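Local coordinates for glutathione s-transferase III (Zea mays, PDB 1AW9), which probably conjugates reduced glutathione to electrophilic compounds, herbicides among them, and so takes part in their detoxification in maize, at residues A[100-105]-A[165-170]; A[153-156]-A[160-163]; A[144-149]-A[191-196]; A[110-115]-A[133-138]. All blocks are in the same frame, centred on the assembly; numbering follows the deposited sequence.

Contact 1: A[100-105]-A[165-170]; sequences EVESHH and DANHAS
Glu102 reaches from the long helix 92-122 across His168 and Asn167, a buried crossing within the all-helical C-terminal domain of the glutathione transferase fold. Its CB starts against the imidazole rim, 3.3 Å from His168 CE1. CG stands anti to the backbone N (chi1 -179°), which carries it over the middle of the ring: it lies 3.4 Å from the His168 centroid and 13° off the ring normal, a CH-pi contact with one face. At chi2 (-87°) the chain bends, and the carboxylate leaves the imidazole for Asn167. CD comes 3.9 Å from Asn167 O, and OE1 passes 3.7 Å from Asn167 CB without a direct hydrogen bond to the amide. The same OE1 forms a salt bridge with Arg68, which probably offsets the carboxylate's charge in this buried setting. Both ring nitrogens of His168 are engaged, ND1 with the carbonyl O of Ala164 and NE2 with Tyr146 OH, which limits rotation of the face under Glu102 CG. A leucine in place of His168 would probably leave Tyr146 OH and the Ala164 carbonyl without their mates and take the flat face from under Glu102 CG. Asn167 is tied on its oxygen side to Asn71 ND2, and its side chain lies about 6 Å from that of Ser67, a likely glutathione-binding residue. The last link is a water that donates to Glu102 OE1 at 2.6 Å and accepts from Asn167 ND2 at 2.9 Å.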
loop_
_atom_site.group_PDB
_atom_site.type_symbol
_atom_site.label_atom_id
_atom_site.label_comp_id
_atom_site.label_asym_id
_atom_site.label_seq_id
_atom_site.Cartn_x
_atom_site.Cartn_y
_atom_site.Cartn_z
ATOM N N GLU A 100 -27.295 2.451 5.328
ATOM C CA GLU A 100 -26.007 1.924 5.708
ATOM C C GLU A 100 -25.255 1.317 4.503
ATOM O O GLU A 100 -24.021 1.460 4.380
ATOM C CB GLU A 100 -26.205 0.900 6.794
ATOM C CG GLU A 100 -26.339 1.531 8.098
ATOM C CD GLU A 100 -25.012 2.185 8.515
ATOM O OE1 GLU A 100 -24.055 1.434 8.827
ATOM O OE2 GLU A 100 -24.919 3.433 8.518
ATOM N N VAL A 101 -25.972 0.625 3.614
ATOM C CA VAL A 101 -25.317 0.055 2.438
ATOM C C VAL A 101 -24.610 1.169 1.652
ATOM O O VAL A 101 -23.468 1.006 1.214
ATOM C CB VAL A 101 -26.317 -0.720 1.523
ATOM C CG1 VAL A 101 -25.651 -1.112 0.215
ATOM C CG2 VAL A 101 -26.792 -1.963 2.229
ATOM N N GLU A 102 -25.273 2.310 1.503
ATOM C CA GLU A 102 -24.712 3.447 0.772
ATOM C C GLU A 102 -23.444 3.963 1.455
ATOM O O GLU A 102 -22.455 4.279 0.794
ATOM C CB GLU A 102 -25.741 4.584 0.669
ATOM C CG GLU A 102 -25.292 5.841 -0.105
ATOM C CD GLU A 102 -24.539 6.879 0.749
ATOM O OE1 GLU A 102 -24.991 7.183 1.860
ATOM O OE2 GLU A 102 -23.490 7.406 0.323
ATOM N N SER A 103 -23.490 4.005 2.780
ATOM C CA SER A 103 -22.426 4.503 3.619
ATOM C C SER A 103 -21.226 3.586 3.624
ATOM O O SER A 103 -20.088 4.062 3.548
ATOM C CB SER A 103 -22.975 4.607 5.034
ATOM O OG SER A 103 -22.274 5.543 5.808
ATOM N N HIS A 104 -21.480 2.283 3.700
ATOM C CA HIS A 104 -20.412 1.306 3.761
ATOM C C HIS A 104 -20.020 0.555 2.524
ATOM O O HIS A 104 -18.963 -0.082 2.516
ATOM C CB HIS A 104 -20.699 0.314 4.859
ATOM C CG HIS A 104 -20.821 0.972 6.182
ATOM N ND1 HIS A 104 -19.884 1.885 6.631
ATOM C CD2 HIS A 104 -21.820 0.974 7.092
ATOM C CE1 HIS A 104 -20.306 2.427 7.757
ATOM N NE2 HIS A 104 -21.480 1.896 8.060
ATOM N N HIS A 105 -20.850 0.571 1.495
ATOM C CA HIS A 105 -20.512 -0.150 0.280
ATOM C C HIS A 105 -20.427 0.654 -0.959
ATOM O O HIS A 105 -19.578 0.400 -1.805
ATOM C CB HIS A 105 -21.491 -1.271 0.049
ATOM C CG HIS A 105 -21.369 -2.325 1.060
ATOM N ND1 HIS A 105 -22.142 -2.341 2.198
ATOM C CD2 HIS A 105 -20.485 -3.337 1.180
ATOM C CE1 HIS A 105 -21.734 -3.322 2.977
ATOM N NE2 HIS A 105 -20.727 -3.942 2.383
ATOM N N ASP A 165 -32.334 6.899 -1.311
ATOM C CA ASP A 165 -31.983 7.159 -2.724
ATOM C C ASP A 165 -31.272 8.489 -2.916
ATOM O O ASP A 165 -30.317 8.578 -3.691
ATOM C CB ASP A 165 -33.218 7.120 -3.651
ATOM C CG ASP A 165 -34.121 5.931 -3.373
ATOM O OD1 ASP A 165 -34.972 6.066 -2.498
ATOM O OD2 ASP A 165 -33.981 4.845 -3.965
ATOM N N ALA A 166 -31.734 9.507 -2.192
ATOM C CA ALA A 166 -31.210 10.850 -2.317
ATOM C C ALA A 166 -29.726 10.943 -1.934
ATOM O O ALA A 166 -28.967 11.718 -2.540
ATOM C CB ALA A 166 -32.073 11.826 -1.465
ATOM N N ASN A 167 -29.325 10.133 -0.947
ATOM C CA ASN A 167 -27.942 10.106 -0.464
ATOM C C ASN A 167 -26.968 9.596 -1.525
ATOM O O ASN A 167 -25.766 9.853 -1.449
ATOM C CB ASN A 167 -27.836 9.282 0.826
ATOM C CG ASN A 167 -28.129 10.115 2.082
ATOM O OD1 ASN A 167 -28.268 11.340 2.015
ATOM N ND2 ASN A 167 -28.159 9.470 3.225
ATOM N N HIS A 168 -27.505 8.942 -2.555
ATOM C CA HIS A 168 -26.701 8.409 -3.637
ATOM C C HIS A 168 -26.536 9.370 -4.757
ATOM O O HIS A 168 -25.568 9.281 -5.480
ATOM C CB HIS A 168 -27.367 7.203 -4.257
ATOM C CG HIS A 168 -27.260 5.962 -3.435
ATOM N ND1 HIS A 168 -28.124 5.672 -2.415
ATOM C CD2 HIS A 168 -26.419 4.913 -3.536
ATOM C CE1 HIS A 168 -27.831 4.490 -1.921
ATOM N NE2 HIS A 168 -26.792 3.998 -2.587
ATOM N N ALA A 169 -27.478 10.284 -4.932
ATOM C CA ALA A 169 -27.456 11.165 -6.087
ATOM C C ALA A 169 -26.205 11.918 -6.531
ATOM O O ALA A 169 -25.895 11.912 -7.735
ATOM C CB ALA A 169 -28.641 12.085 -6.051
ATOM N N SER A 170 -25.496 12.585 -5.608
ATOM C CA SER A 170 -24.311 13.352 -5.987
ATOM C C SER A 170 -23.211 12.470 -6.508
ATOM O O SER A 170 -22.581 12.809 -7.501
ATOM C CB SER A 170 -23.805 14.256 -4.873
ATOM O OG SER A 170 -23.340 13.535 -3.776
HETATM O O HOH W 1 -26.922 6.857 3.633
#

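Contact 2: A[153-156]-A[160-163]; sequences NKYL and EFTL
Tyr155 turns its CG opposite the carbonyl carbon (chi1 -70°) while Phe161 swings its own CG opposite the backbone N (chi1 172°), and the two rings come together across the connection between helices 129-152 and 163-166. The rings form an offset edge-to-face pair, with the edge of Phe161 toward the face of Tyr155, centroids 5.9 Å apart and planes at 89°. The closest ring atoms are Tyr155 CE1 and Phe161 CD2, 3.8 Å apart. Behind the phenylalanine ring its CB rests over the phenol face, 4.0 Å from the Tyr155 centroid, in a CH-pi contact. The backbone joins in: Phe161 N sits above the same ring, shifted toward its rim and 3.7 Å from Tyr155 CD2. At the base of the tyrosine, CB lies 3.4 Å from Glu160 O. Tyr155 therefore covers a peptide and a side chain at once, and it also packs on Ala196 of helix 188-199. Replacing it by an alanine would probably uncover the Glu160-Phe161 peptide and take away the face against which the Phe161 edge rests, leaving that ring somewhat freer to turn. Phe161 has other neighbours, with a cation-pi contact to Arg200 and packing on Ala166. Immediately after it Thr162 is the N-cap: its OG1 makes a weak hydrogen bond to Ala164 N, and Asp165 OD1 accepts from Thr162 N. This Thr-X-X-Asp start, with Phe161 and Ala166 as the apolar pair, is consistent with the N-capping box, its threonine half weak here, and hydrophobic staple known at this helix start in glutathione transferases.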
loop_
_atom_site.group_PDB
_atom_site.type_symbol
_atom_site.label_atom_id
_atom_site.label_comp_id
_atom_site.label_asym_id
_atom_site.label_seq_id
_atom_site.Cartn_x
_atom_site.Cartn_y
_atom_site.Cartn_z
ATOM N N ASN A 153 -37.719 -3.721 -6.580
ATOM C CA ASN A 153 -38.233 -2.561 -5.844
ATOM C C ASN A 153 -38.073 -1.358 -6.714
ATOM O O ASN A 153 -37.059 -1.212 -7.369
ATOM C CB ASN A 153 -37.407 -2.309 -4.595
ATOM C CG ASN A 153 -37.598 -3.359 -3.549
ATOM O OD1 ASN A 153 -38.450 -3.211 -2.675
ATOM N ND2 ASN A 153 -36.774 -4.411 -3.588
ATOM N N LYS A 154 -39.028 -0.455 -6.703
ATOM C CA LYS A 154 -38.894 0.698 -7.550
ATOM C C LYS A 154 -37.713 1.540 -7.090
ATOM O O LYS A 154 -36.916 2.037 -7.901
ATOM C CB LYS A 154 -40.171 1.506 -7.509
ATOM C CG LYS A 154 -40.440 2.232 -8.796
ATOM C CD LYS A 154 -41.637 3.162 -8.650
ATOM C CE LYS A 154 -42.928 2.411 -8.240
ATOM N NZ LYS A 154 -42.940 1.904 -6.819
ATOM N N TYR A 155 -37.657 1.766 -5.784
ATOM C CA TYR A 155 -36.584 2.520 -5.167
ATOM C C TYR A 155 -36.014 1.628 -4.107
ATOM O O TYR A 155 -36.573 0.569 -3.822
ATOM C CB TYR A 155 -37.094 3.810 -4.553
ATOM C CG TYR A 155 -37.502 4.809 -5.592
ATOM C CD1 TYR A 155 -36.578 5.691 -6.151
ATOM C CD2 TYR A 155 -38.809 4.853 -6.039
ATOM C CE1 TYR A 155 -36.953 6.594 -7.140
ATOM C CE2 TYR A 155 -39.199 5.737 -7.021
ATOM C CZ TYR A 155 -38.280 6.602 -7.569
ATOM O OH TYR A 155 -38.717 7.458 -8.557
ATOM N N LEU A 156 -34.907 2.063 -3.509
ATOM C CA LEU A 156 -34.204 1.296 -2.467
ATOM C C LEU A 156 -35.101 0.777 -1.349
ATOM O O LEU A 156 -35.095 -0.419 -1.068
ATOM C CB LEU A 156 -32.974 2.079 -1.893
ATOM C CG LEU A 156 -31.850 2.331 -2.921
ATOM C CD1 LEU A 156 -30.672 2.997 -2.303
ATOM C CD2 LEU A 156 -31.434 1.026 -3.629
ATOM N N GLU A 160 -41.561 4.222 -3.012
ATOM C CA GLU A 160 -41.271 5.647 -3.032
ATOM C C GLU A 160 -39.832 6.027 -2.829
ATOM O O GLU A 160 -39.055 5.278 -2.241
ATOM C CB GLU A 160 -42.126 6.370 -1.995
ATOM C CG GLU A 160 -42.264 5.626 -0.670
ATOM C CD GLU A 160 -43.646 5.015 -0.486
ATOM O OE1 GLU A 160 -44.620 5.559 -1.076
ATOM O OE2 GLU A 160 -43.754 3.995 0.244
ATOM N N PHE A 161 -39.507 7.210 -3.331
ATOM C CA PHE A 161 -38.191 7.799 -3.244
ATOM C C PHE A 161 -38.018 8.273 -1.793
ATOM O O PHE A 161 -38.890 8.954 -1.239
ATOM C CB PHE A 161 -38.117 8.952 -4.244
ATOM C CG PHE A 161 -36.882 9.780 -4.141
ATOM C CD1 PHE A 161 -36.832 10.874 -3.275
ATOM C CD2 PHE A 161 -35.801 9.534 -4.979
ATOM C CE1 PHE A 161 -35.741 11.711 -3.254
ATOM C CE2 PHE A 161 -34.678 10.382 -4.969
ATOM C CZ PHE A 161 -34.650 11.466 -4.113
ATOM N N THR A 162 -36.944 7.814 -1.153
ATOM C CA THR A 162 -36.688 8.183 0.220
ATOM C C THR A 162 -35.281 8.745 0.346
ATOM O O THR A 162 -34.592 8.973 -0.658
ATOM C CB THR A 162 -36.853 6.973 1.199
ATOM O OG1 THR A 162 -35.898 5.954 0.877
ATOM C CG2 THR A 162 -38.265 6.384 1.119
ATOM N N LEU A 163 -34.881 9.000 1.595
ATOM C CA LEU A 163 -33.568 9.521 1.930
ATOM C C LEU A 163 -32.495 8.559 1.390
ATOM O O LEU A 163 -31.458 8.993 0.874
ATOM C CB LEU A 163 -33.461 9.652 3.447
ATOM C CG LEU A 163 -32.196 10.301 4.027
ATOM C CD1 LEU A 163 -32.076 11.760 3.558
ATOM C CD2 LEU A 163 -32.237 10.207 5.546
#

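Contact 3: A[144-149]-A[191-196]; sequences DVYEAH and KAWWEA. With CD (cadmium ion), chain B.
Tyr146 and Trp193 alone carry the touch between segments 144-149 and 191-196: a single aromatic pair with no hydrogen bond, burying just 72 Å². Tyr146 CE2 meets Trp193 CH2 at 4.0 Å. The indole carbon lies at the tyrosine's edge, near the plane of that ring, while the two planes meet obliquely, 58° apart. The six-membered ring of Trp193 has its centroid 6.0 Å from that of Tyr146. Trp193 gets there with CG anti to the backbone N (chi1 168°), which sends the indole out from helix 188-199 toward helix 129-152. The pair belongs to the aromatic core of the glutathione transferase C-terminal helical domain: His168, the partner of Tyr146 OH, meets Trp193 edge-to-face, Trp98 meets Tyr146 edge-to-face, and Asp165 OD2 takes the indole N-H of Trp193. Both buried polar groups are thus satisfied while the rings touch through carbon. Next in sequence to Tyr146, Glu147 OE1 accepts from the backbone N of His189 and of Val190, gripping the first turn of the other helix. About one turn after Tyr146, His149 ND1 binds a cadmium ion at 2.4 Å, with a water as a further ligand. Its NE2 bonds the Leu156 carbonyl O and so presumably carries the proton, which keeps ND1 available to the metal. Along helix 188-199, Lys191 NZ and Glu195 OE1 form a salt bridge at 3.6 Å.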
loop_
_atom_site.group_PDB
_atom_site.type_symbol
_atom_site.label_atom_id
_atom_site.label_comp_id
_atom_site.label_asym_id
_atom_site.label_seq_id
_atom_site.Cartn_x
_atom_site.Cartn_y
_atom_site.Cartn_z
ATOM N N ASP A 144 -24.173 -5.061 -8.501
ATOM C CA ASP A 144 -24.848 -6.283 -8.932
ATOM C C ASP A 144 -25.919 -6.592 -7.907
ATOM O O ASP A 144 -26.924 -7.199 -8.223
ATOM C CB ASP A 144 -23.894 -7.466 -8.992
ATOM C CG ASP A 144 -23.038 -7.457 -10.227
ATOM O OD1 ASP A 144 -23.352 -6.763 -11.212
ATOM O OD2 ASP A 144 -22.006 -8.131 -10.212
ATOM N N VAL A 145 -25.655 -6.236 -6.656
ATOM C CA VAL A 145 -26.624 -6.436 -5.588
ATOM C C VAL A 145 -27.738 -5.382 -5.683
ATOM O O VAL A 145 -28.885 -5.673 -5.385
ATOM C CB VAL A 145 -25.974 -6.456 -4.184
ATOM C CG1 VAL A 145 -27.069 -6.559 -3.112
ATOM C CG2 VAL A 145 -24.977 -7.643 -4.073
ATOM N N TYR A 146 -27.400 -4.163 -6.091
ATOM C CA TYR A 146 -28.384 -3.107 -6.269
ATOM C C TYR A 146 -29.289 -3.534 -7.431
ATOM O O TYR A 146 -30.492 -3.343 -7.403
ATOM C CB TYR A 146 -27.704 -1.777 -6.656
ATOM C CG TYR A 146 -27.218 -0.917 -5.510
ATOM C CD1 TYR A 146 -26.287 -1.401 -4.589
ATOM C CD2 TYR A 146 -27.657 0.401 -5.365
ATOM C CE1 TYR A 146 -25.798 -0.591 -3.552
ATOM C CE2 TYR A 146 -27.184 1.210 -4.327
ATOM C CZ TYR A 146 -26.255 0.701 -3.428
ATOM O OH TYR A 146 -25.868 1.469 -2.368
ATOM N N GLU A 147 -28.691 -4.076 -8.473
ATOM C CA GLU A 147 -29.425 -4.497 -9.652
ATOM C C GLU A 147 -30.498 -5.535 -9.324
ATOM O O GLU A 147 -31.645 -5.412 -9.744
ATOM C CB GLU A 147 -28.436 -5.029 -10.683
ATOM C CG GLU A 147 -29.069 -5.737 -11.822
ATOM C CD GLU A 147 -29.809 -4.832 -12.787
ATOM O OE1 GLU A 147 -29.781 -3.594 -12.672
ATOM O OE2 GLU A 147 -30.416 -5.376 -13.715
ATOM N N ALA A 148 -30.127 -6.566 -8.581
ATOM C CA ALA A 148 -31.080 -7.589 -8.210
ATOM C C ALA A 148 -32.158 -7.000 -7.289
ATOM O O ALA A 148 -33.339 -7.325 -7.401
ATOM C CB ALA A 148 -30.374 -8.702 -7.537
ATOM N N HIS A 149 -31.763 -6.097 -6.403
ATOM C CA HIS A 149 -32.716 -5.475 -5.496
ATOM C C HIS A 149 -33.686 -4.556 -6.226
ATOM O O HIS A 149 -34.867 -4.501 -5.907
ATOM C CB HIS A 149 -31.962 -4.664 -4.447
ATOM C CG HIS A 149 -32.843 -3.879 -3.518
ATOM N ND1 HIS A 149 -33.564 -4.459 -2.495
ATOM C CD2 HIS A 149 -33.080 -2.547 -3.433
ATOM C CE1 HIS A 149 -34.202 -3.520 -1.817
ATOM N NE2 HIS A 149 -33.923 -2.354 -2.368
ATOM N N LYS A 191 -29.536 1.657 -13.862
ATOM C CA LYS A 191 -29.654 2.729 -14.856
ATOM C C LYS A 191 -31.033 3.429 -14.841
ATOM O O LYS A 191 -31.113 4.664 -14.778
ATOM C CB LYS A 191 -29.352 2.166 -16.239
ATOM C CG LYS A 191 -29.288 3.196 -17.318
ATOM C CD LYS A 191 -28.898 2.501 -18.587
ATOM C CE LYS A 191 -29.147 3.357 -19.807
ATOM N NZ LYS A 191 -30.618 3.455 -20.094
ATOM N N ALA A 192 -32.113 2.649 -14.889
ATOM C CA ALA A 192 -33.468 3.208 -14.835
ATOM C C ALA A 192 -33.631 4.011 -13.533
ATOM O O ALA A 192 -34.050 5.171 -13.539
ATOM C CB ALA A 192 -34.464 2.083 -14.867
ATOM N N TRP A 193 -33.264 3.383 -12.419
ATOM C CA TRP A 193 -33.340 3.996 -11.097
ATOM C C TRP A 193 -32.608 5.322 -11.062
ATOM O O TRP A 193 -33.115 6.301 -10.533
ATOM C CB TRP A 193 -32.769 3.035 -10.066
ATOM C CG TRP A 193 -32.507 3.617 -8.711
ATOM C CD1 TRP A 193 -33.434 3.995 -7.787
ATOM C CD2 TRP A 193 -31.225 3.753 -8.071
ATOM N NE1 TRP A 193 -32.818 4.335 -6.603
ATOM C CE2 TRP A 193 -31.459 4.188 -6.748
ATOM C CE3 TRP A 193 -29.898 3.530 -8.483
ATOM C CZ2 TRP A 193 -30.413 4.403 -5.825
ATOM C CZ3 TRP A 193 -28.851 3.746 -7.559
ATOM C CH2 TRP A 193 -29.124 4.179 -6.250
ATOM N N TRP A 194 -31.415 5.363 -11.641
ATOM C CA TRP A 194 -30.594 6.581 -11.706
ATOM C C TRP A 194 -31.255 7.613 -12.604
ATOM O O TRP A 194 -31.267 8.794 -12.298
ATOM C CB TRP A 194 -29.198 6.249 -12.264
ATOM C CG TRP A 194 -28.422 7.421 -12.739
ATOM C CD1 TRP A 194 -27.810 7.556 -13.948
ATOM C CD2 TRP A 194 -28.169 8.643 -12.017
ATOM N NE1 TRP A 194 -27.191 8.790 -14.035
ATOM C CE2 TRP A 194 -27.392 9.473 -12.866
ATOM C CE3 TRP A 194 -28.530 9.117 -10.744
ATOM C CZ2 TRP A 194 -26.969 10.765 -12.481
ATOM C CZ3 TRP A 194 -28.109 10.417 -10.359
ATOM C CH2 TRP A 194 -27.336 11.216 -11.233
ATOM N N GLU A 195 -31.785 7.178 -13.735
ATOM C CA GLU A 195 -32.422 8.115 -14.618
ATOM C C GLU A 195 -33.658 8.694 -14.004
ATOM O O GLU A 195 -33.977 9.861 -14.244
ATOM C CB GLU A 195 -32.682 7.478 -15.940
ATOM C CG GLU A 195 -31.396 7.447 -16.671
ATOM C CD GLU A 195 -31.468 6.674 -17.941
ATOM O OE1 GLU A 195 -32.365 5.803 -18.076
ATOM O OE2 GLU A 195 -30.595 6.929 -18.803
ATOM N N ALA A 196 -34.325 7.911 -13.167
ATOM C CA ALA A 196 -35.489 8.430 -12.473
ATOM C C ALA A 196 -35.047 9.532 -11.502
ATOM O O ALA A 196 -35.721 10.557 -11.376
ATOM C CB ALA A 196 -36.183 7.336 -11.718
HETATM CD CD CD B . -33.570 -6.526 -1.354
HETATM O O HOH W 2 -33.188 -7.877 -2.507
#

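Contact 4: A[110-115]-A[133-138]; sequences ASPLVF and DKHAEQ. With CD (cadmium ion), chain D; CD (cadmium ion), chain C.
Helices 92-122 and 129-152, consecutive and running in roughly opposite directions in the C-terminal helical domain, meet where Pro112 and Leu113 pack on His135 and Ala136. The axes of the two segments approach to 8.8 Å, with 136° between their directions. Pro112 stands at a kink, its N having no hydrogen to give the preceding turn, and its ring lies over one face of His135. CG is the atom above the middle of the imidazole, 3.8 Å from the centroid and 8° off the normal, a CH-pi contact; Pro112 CB comes over the rim, 3.5 Å from His135 CD2. The histidine reaches the proline with CG opposite its carbonyl carbon (chi1 -67°), and a hydrogen bond from ND1 to Asn109 OD1 fixes how the ring is turned. Leu113 fills the neighbouring position: CD2 lies 4.0 Å from His135 CB and 4.3 Å from Ala136 CB, with the Ala136 backbone N also close. Val132 and Leu139 of helix 129-152 flank the same leucine. Asp133 and Glu137 point away from helix 92-122 and each clasps a cadmium ion with both carboxylate oxygens, Asp133 OD1 at 2.5 Å from one and Glu137 OE2 at 2.5 Å from the other. Asp133 shares its metal with Glu137 of a neighbouring subunit, and Glu137 shares its own with Asp133 of another. The chemistry is thus divided over one helix: carbon and an imidazole face join the chain to itself, while in this crystal structure carboxylates, whose mutual repulsion the cadmium ions probably offset, bridge to other copies.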
loop_
_atom_site.group_PDB
_atom_site.type_symbol
_atom_site.label_atom_id
_atom_site.label_comp_id
_atom_site.label_asym_id
_atom_site.label_seq_id
_atom_site.Cartn_x
_atom_site.Cartn_y
_atom_site.Cartn_z
ATOM N N ALA A 110 -17.266 4.448 -4.526
ATOM C CA ALA A 110 -17.574 5.509 -5.483
ATOM C C ALA A 110 -16.645 6.686 -5.337
ATOM O O ALA A 110 -16.199 7.229 -6.342
ATOM C CB ALA A 110 -19.008 5.978 -5.328
ATOM N N SER A 111 -16.336 7.105 -4.109
ATOM C CA SER A 111 -15.451 8.263 -3.967
ATOM C C SER A 111 -14.037 8.111 -4.511
ATOM O O SER A 111 -13.523 9.058 -5.113
ATOM C CB SER A 111 -15.400 8.789 -2.536
ATOM O OG SER A 111 -15.105 7.746 -1.644
ATOM N N PRO A 112 -13.332 6.973 -4.232
ATOM C CA PRO A 112 -11.970 6.855 -4.782
ATOM C C PRO A 112 -11.977 7.002 -6.292
ATOM O O PRO A 112 -11.051 7.559 -6.854
ATOM C CB PRO A 112 -11.573 5.440 -4.404
ATOM C CG PRO A 112 -12.253 5.239 -3.108
ATOM C CD PRO A 112 -13.608 5.867 -3.295
ATOM N N LEU A 113 -13.020 6.488 -6.939
ATOM C CA LEU A 113 -13.135 6.550 -8.387
ATOM C C LEU A 113 -13.295 7.994 -8.873
ATOM O O LEU A 113 -12.697 8.395 -9.867
ATOM C CB LEU A 113 -14.304 5.682 -8.872
ATOM C CG LEU A 113 -14.121 4.166 -8.740
ATOM C CD1 LEU A 113 -15.346 3.459 -9.255
ATOM C CD2 LEU A 113 -12.919 3.692 -9.508
ATOM N N VAL A 114 -14.114 8.772 -8.173
ATOM C CA VAL A 114 -14.339 10.178 -8.534
ATOM C C VAL A 114 -13.075 10.959 -8.258
ATOM O O VAL A 114 -12.676 11.807 -9.047
ATOM C CB VAL A 114 -15.518 10.778 -7.740
ATOM C CG1 VAL A 114 -15.487 12.279 -7.821
ATOM C CG2 VAL A 114 -16.827 10.216 -8.298
ATOM N N PHE A 115 -12.390 10.597 -7.188
ATOM C CA PHE A 115 -11.165 11.256 -6.841
ATOM C C PHE A 115 -10.013 11.041 -7.830
ATOM O O PHE A 115 -9.292 11.979 -8.168
ATOM C CB PHE A 115 -10.688 10.846 -5.475
ATOM C CG PHE A 115 -9.339 11.340 -5.204
ATOM C CD1 PHE A 115 -9.124 12.705 -5.062
ATOM C CD2 PHE A 115 -8.247 10.479 -5.268
ATOM C CE1 PHE A 115 -7.849 13.218 -4.996
ATOM C CE2 PHE A 115 -6.964 10.981 -5.202
ATOM C CZ PHE A 115 -6.763 12.360 -5.069
ATOM N N ASP A 133 -8.823 0.194 -10.441
ATOM C CA ASP A 133 -9.164 -1.207 -10.605
ATOM C C ASP A 133 -9.750 -1.821 -9.413
ATOM O O ASP A 133 -10.682 -2.568 -9.559
ATOM C CB ASP A 133 -7.971 -2.075 -11.017
ATOM C CG ASP A 133 -7.633 -1.906 -12.473
ATOM O OD1 ASP A 133 -8.348 -1.045 -13.045
ATOM O OD2 ASP A 133 -6.735 -2.607 -13.068
ATOM N N LYS A 134 -9.137 -1.630 -8.256
ATOM C CA LYS A 134 -9.682 -2.185 -7.032
ATOM C C LYS A 134 -11.132 -1.696 -6.794
ATOM O O LYS A 134 -12.050 -2.491 -6.567
ATOM C CB LYS A 134 -8.805 -1.822 -5.835
ATOM C CG LYS A 134 -9.453 -2.178 -4.518
ATOM C CD LYS A 134 -8.559 -1.808 -3.360
ATOM C CE LYS A 134 -9.254 -2.083 -2.016
ATOM N NZ LYS A 134 -8.362 -1.951 -0.791
ATOM N N HIS A 135 -11.332 -0.387 -6.833
ATOM C CA HIS A 135 -12.653 0.142 -6.591
ATOM C C HIS A 135 -13.697 -0.019 -7.650
ATOM O O HIS A 135 -14.837 -0.159 -7.300
ATOM C CB HIS A 135 -12.552 1.550 -6.162
ATOM C CG HIS A 135 -11.920 1.646 -4.844
ATOM N ND1 HIS A 135 -12.559 1.206 -3.703
ATOM C CD2 HIS A 135 -10.684 2.033 -4.471
ATOM C CE1 HIS A 135 -11.742 1.324 -2.678
ATOM N NE2 HIS A 135 -10.597 1.826 -3.114
ATOM N N ALA A 136 -13.320 -0.043 -8.926
ATOM C CA ALA A 136 -14.287 -0.246 -9.976
ATOM C C ALA A 136 -14.864 -1.651 -9.823
ATOM O O ALA A 136 -16.046 -1.889 -10.027
ATOM C CB ALA A 136 -13.611 -0.134 -11.331
ATOM N N GLU A 137 -14.006 -2.602 -9.502
ATOM C CA GLU A 137 -14.440 -3.965 -9.346
ATOM C C GLU A 137 -15.297 -4.172 -8.115
ATOM O O GLU A 137 -16.290 -4.910 -8.157
ATOM C CB GLU A 137 -13.249 -4.847 -9.259
ATOM C CG GLU A 137 -13.678 -6.237 -9.193
ATOM C CD GLU A 137 -12.547 -7.145 -8.989
ATOM O OE1 GLU A 137 -11.379 -6.718 -9.185
ATOM O OE2 GLU A 137 -12.832 -8.305 -8.619
ATOM N N GLN A 138 -14.893 -3.554 -7.007
ATOM C CA GLN A 138 -15.655 -3.635 -5.775
ATOM C C GLN A 138 -17.027 -2.972 -5.946
ATOM O O GLN A 138 -18.027 -3.506 -5.485
ATOM C CB GLN A 138 -14.855 -3.021 -4.617
ATOM C CG GLN A 138 -13.720 -3.932 -4.186
ATOM C CD GLN A 138 -12.874 -3.404 -3.052
ATOM O OE1 GLN A 138 -13.066 -2.300 -2.550
ATOM N NE2 GLN A 138 -11.947 -4.219 -2.618
HETATM CD CD CD D . -7.177 -1.195 -15.249
HETATM CD CD CD C . -10.657 -9.294 -9.247
HETATM O O HOH W 3 -10.990 -9.811 -7.473
HETATM O O HOH W 4 -7.385 0.608 -14.764
#

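Contacts 1, 2 and 3 form one core; contact 4 stands apart, its centre 15 Å from that of contact 1 and 24 Å from that of contact 2. Segment 165-170 does most of the joining: Asp165 OD2 accepts from Leu156 N at 3.0 Å and from Trp193 NE1 at 2.9 Å, and His168 NE2 lies 2.7 Å from Tyr146 OH. Leu156 O closes the circle on His149 NE2 at 2.6 Å. Contacts 1 and 4 share helix 92-122, and contacts 3 and 4 share helix 129-152. Contact 1 lies nearest the probable glutathione site, Glu102 about 7 Å and Pro112 of contact 4 about 10 Å from Asn13 between side chains, whereas contacts 2 and 3 are remote from it.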